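Catalase (Corynebacterium glutamicum atcc 13032, PDB 4B7H) breaks down hydrogen peroxide to water and oxygen at a haem iron and is inhibited by nitric oxide. Local coordinates at the interface of chains A and B. Residues are numbered along the deposited sequence; one frame, centred on the assembly and turned at random. Chains: chain A/B, Catalase.

The interface of chains A and B. Residues chain A 362-363, 378, 380-382; chain B 25, 58.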
ATOM      1  N   ALA A 362      -8.439  -2.915   1.068  1.00  7.88           N
ATOM      2  CA  ALA A 362      -9.354  -3.900   0.502  1.00  8.44           C
ATOM      3  C   ALA A 362     -10.471  -4.285   1.468  1.00  7.89           C
ATOM      4  O   ALA A 362     -11.589  -4.591   1.046  1.00  9.01           O
ATOM      5  CB  ALA A 362      -8.594  -5.138   0.064  1.00  9.35           C
ATOM      6  N   ASN A 363     -10.169  -4.265   2.763  1.00  7.13           N
ATOM      7  CA  ASN A 363     -11.128  -4.711   3.760  1.00  7.41           C
ATOM      8  C   ASN A 363     -11.792  -3.591   4.539  1.00  7.21           C
ATOM      9  O   ASN A 363     -12.252  -3.795   5.660  1.00  7.78           O
ATOM     10  CB  ASN A 363     -10.483  -5.761   4.672  1.00  7.74           C
ATOM     11  CG  ASN A 363     -10.408  -7.111   3.998  1.00  6.92           C
ATOM     12  OD1 ASN A 363     -11.379  -7.532   3.378  1.00  8.13           O
ATOM     13  ND2 ASN A 363      -9.256  -7.780   4.076  1.00  7.41           N
ATOM     14  N   THR A 378     -20.953 -13.458   2.584  1.00  7.86           N
ATOM     15  CA  THR A 378     -20.201 -13.221   1.360  1.00  8.58           C
ATOM     16  C   THR A 378     -19.196 -14.330   1.117  1.00  9.05           C
ATOM     17  O   THR A 378     -18.707 -14.960   2.061  1.00  9.34           O
ATOM     18  CB  THR A 378     -19.457 -11.857   1.412  1.00  9.15           C
ATOM     19  OG1 THR A 378     -18.823 -11.606   0.152  1.00  8.48           O
ATOM     20  CG2 THR A 378     -18.387 -11.861   2.501  1.00  9.94           C
ATOM     21  N   SER A 380     -16.454 -13.459  -0.541  1.00  7.49           N
ATOM     22  CA  SER A 380     -15.178 -12.740  -0.543  1.00  8.14           C
ATOM     23  C   SER A 380     -14.342 -13.160   0.663  1.00  7.88           C
ATOM     24  O   SER A 380     -14.885 -13.519   1.713  1.00  9.17           O
ATOM     25  CB  SER A 380     -15.398 -11.228  -0.503  1.00  8.52           C
ATOM     26  OG  SER A 380     -16.042 -10.781  -1.678  1.00  9.18           O
ATOM     27  N   ARG A 381     -13.021 -13.092   0.519  1.00  7.93           N
ATOM     28  CA  ARG A 381     -12.111 -13.603   1.539  1.00  7.91           C
ATOM     29  C   ARG A 381     -10.768 -12.900   1.450  1.00  7.66           C
ATOM     30  O   ARG A 381     -10.481 -12.191   0.473  1.00  7.36           O
ATOM     31  CB  ARG A 381     -11.907 -15.112   1.354  1.00  7.99           C
ATOM     32  CG  ARG A 381     -11.167 -15.467   0.065  1.00  7.67           C
ATOM     33  CD  ARG A 381     -10.900 -16.952  -0.037  1.00  8.53           C
ATOM     34  NE  ARG A 381      -9.891 -17.239  -1.052  1.00  8.56           N
ATOM     35  CZ  ARG A 381      -9.259 -18.403  -1.158  1.00  9.77           C
ATOM     36  NH1 ARG A 381      -9.549 -19.394  -0.328  1.00  9.18           N
ATOM     37  NH2 ARG A 381      -8.344 -18.579  -2.097  1.00  8.82           N
ATOM     38  N   GLU A 382      -9.949 -13.105   2.478  1.00  7.27           N
ATOM     39  CA  GLU A 382      -8.551 -12.673   2.486  1.00  7.88           C
ATOM     40  C   GLU A 382      -8.415 -11.170   2.256  1.00  7.66           C
ATOM     41  O   GLU A 382      -9.276 -10.394   2.699  1.00  7.76           O
ATOM     42  CB  GLU A 382      -7.699 -13.537   1.537  1.00  7.87           C
ATOM     43  CG  GLU A 382      -7.894 -15.006   1.878  1.00  8.42           C
ATOM     44  CD  GLU A 382      -7.106 -15.986   1.030  1.00  9.82           C
ATOM     45  OE1 GLU A 382      -6.336 -15.570   0.145  1.00 10.75           O
ATOM     46  OE2 GLU A 382      -7.272 -17.203   1.256  1.00 11.38           O
TER
ATOM     47  N   HIS B  25     -21.423  -6.363   0.504  1.00  8.14           N
ATOM     48  CA  HIS B  25     -20.665  -5.958   1.684  1.00  8.60           C
ATOM     49  C   HIS B  25     -21.317  -4.839   2.488  1.00  8.88           C
ATOM     50  O   HIS B  25     -20.898  -4.558   3.619  1.00 10.21           O
ATOM     51  CB  HIS B  25     -19.215  -5.663   1.313  1.00  9.38           C
ATOM     52  CG  HIS B  25     -18.507  -6.855   0.758  1.00  9.06           C
ATOM     53  ND1 HIS B  25     -17.281  -6.778   0.132  1.00  9.88           N
ATOM     54  CD2 HIS B  25     -18.867  -8.161   0.724  1.00  9.38           C
ATOM     55  CE1 HIS B  25     -16.911  -7.988  -0.253  1.00  9.82           C
ATOM     56  NE2 HIS B  25     -17.861  -8.843   0.087  1.00  9.97           N
ATOM     57  N   HIS B  58     -12.808  -7.427  -5.012  1.00  6.67           N
ATOM     58  CA  HIS B  58     -12.232  -7.859  -3.752  1.00  6.92           C
ATOM     59  C   HIS B  58     -11.355  -9.101  -3.967  1.00  7.56           C
ATOM     60  O   HIS B  58     -10.279  -9.226  -3.363  1.00  7.05           O
ATOM     61  CB  HIS B  58     -13.274  -8.081  -2.647  1.00  8.37           C
ATOM     62  CG  HIS B  58     -12.647  -8.362  -1.320  1.00  8.50           C
ATOM     63  ND1 HIS B  58     -12.177  -9.606  -0.958  1.00 11.76           N
ATOM     64  CD2 HIS B  58     -12.491  -7.570  -0.231  1.00  7.27           C
ATOM     65  CE1 HIS B  58     -11.734  -9.558   0.289  1.00  8.01           C
ATOM     66  NE2 HIS B  58     -11.909  -8.335   0.748  1.00 12.28           N
TER
HETATM   67  O   HOH W   1     -12.499 -11.952  -2.285  1.00  8.01           O
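B:His58, near the end of helix 50-59, pushes its imidazole edge-on between two loop stretches of chain A and hydrogen-bonds on both ring nitrogens. NE2 donates to the side-chain carbonyl OD1 of A:Asn363 over 2.8 Å. The bond is almost straight, 173° at the hydrogen, and lies in the ring plane, yet it reaches the oxygen from above the amide plane, which is turned 47° from the ring. The same amide is fixed from its other end: ND2 of A:Asn363 donates within its own plane to the backbone O of A:Glu382, 3.0 Å away, tying together the two chain A stretches that flank the histidine. At the other ring nitrogen, beyond CE1, ND1 of B:His58 hydrogen-bonds water 1 (2.7 Å), which in turn binds the backbone N of A:Arg381. With CG anti to the backbone N (chi1 -173°), the ring of B:His58 reaches out from the helix so that NE2 meets A:Asn363 and ND1 meets the water. At a second histidine, NE2 of B:His25 and the hydroxyl OG1 of A:Thr378 share a hydrogen bond of 2.9 Å, while OG of A:Ser380 lies 3.2 Å from the same nitrogen; both hydroxyl oxygens sit at the ring edge, in plane. OG1 of A:Thr378 also accepts a hydrogen bond from the backbone N-H of A:Ser380, which may hold the hydroxyl in place for the histidine. Apolar contact is slight: CB of A:Ser380 touches both histidines, 3.6 Å from CE1 of B:His25 and more loosely against CG of B:His58. CD2 of B:His58 lies 3.4 Å from the backbone O of A:Ala362. Repeated by the two-fold axis, this polar patch joins chains A and B and probably contributes to holding the catalase tetramer together.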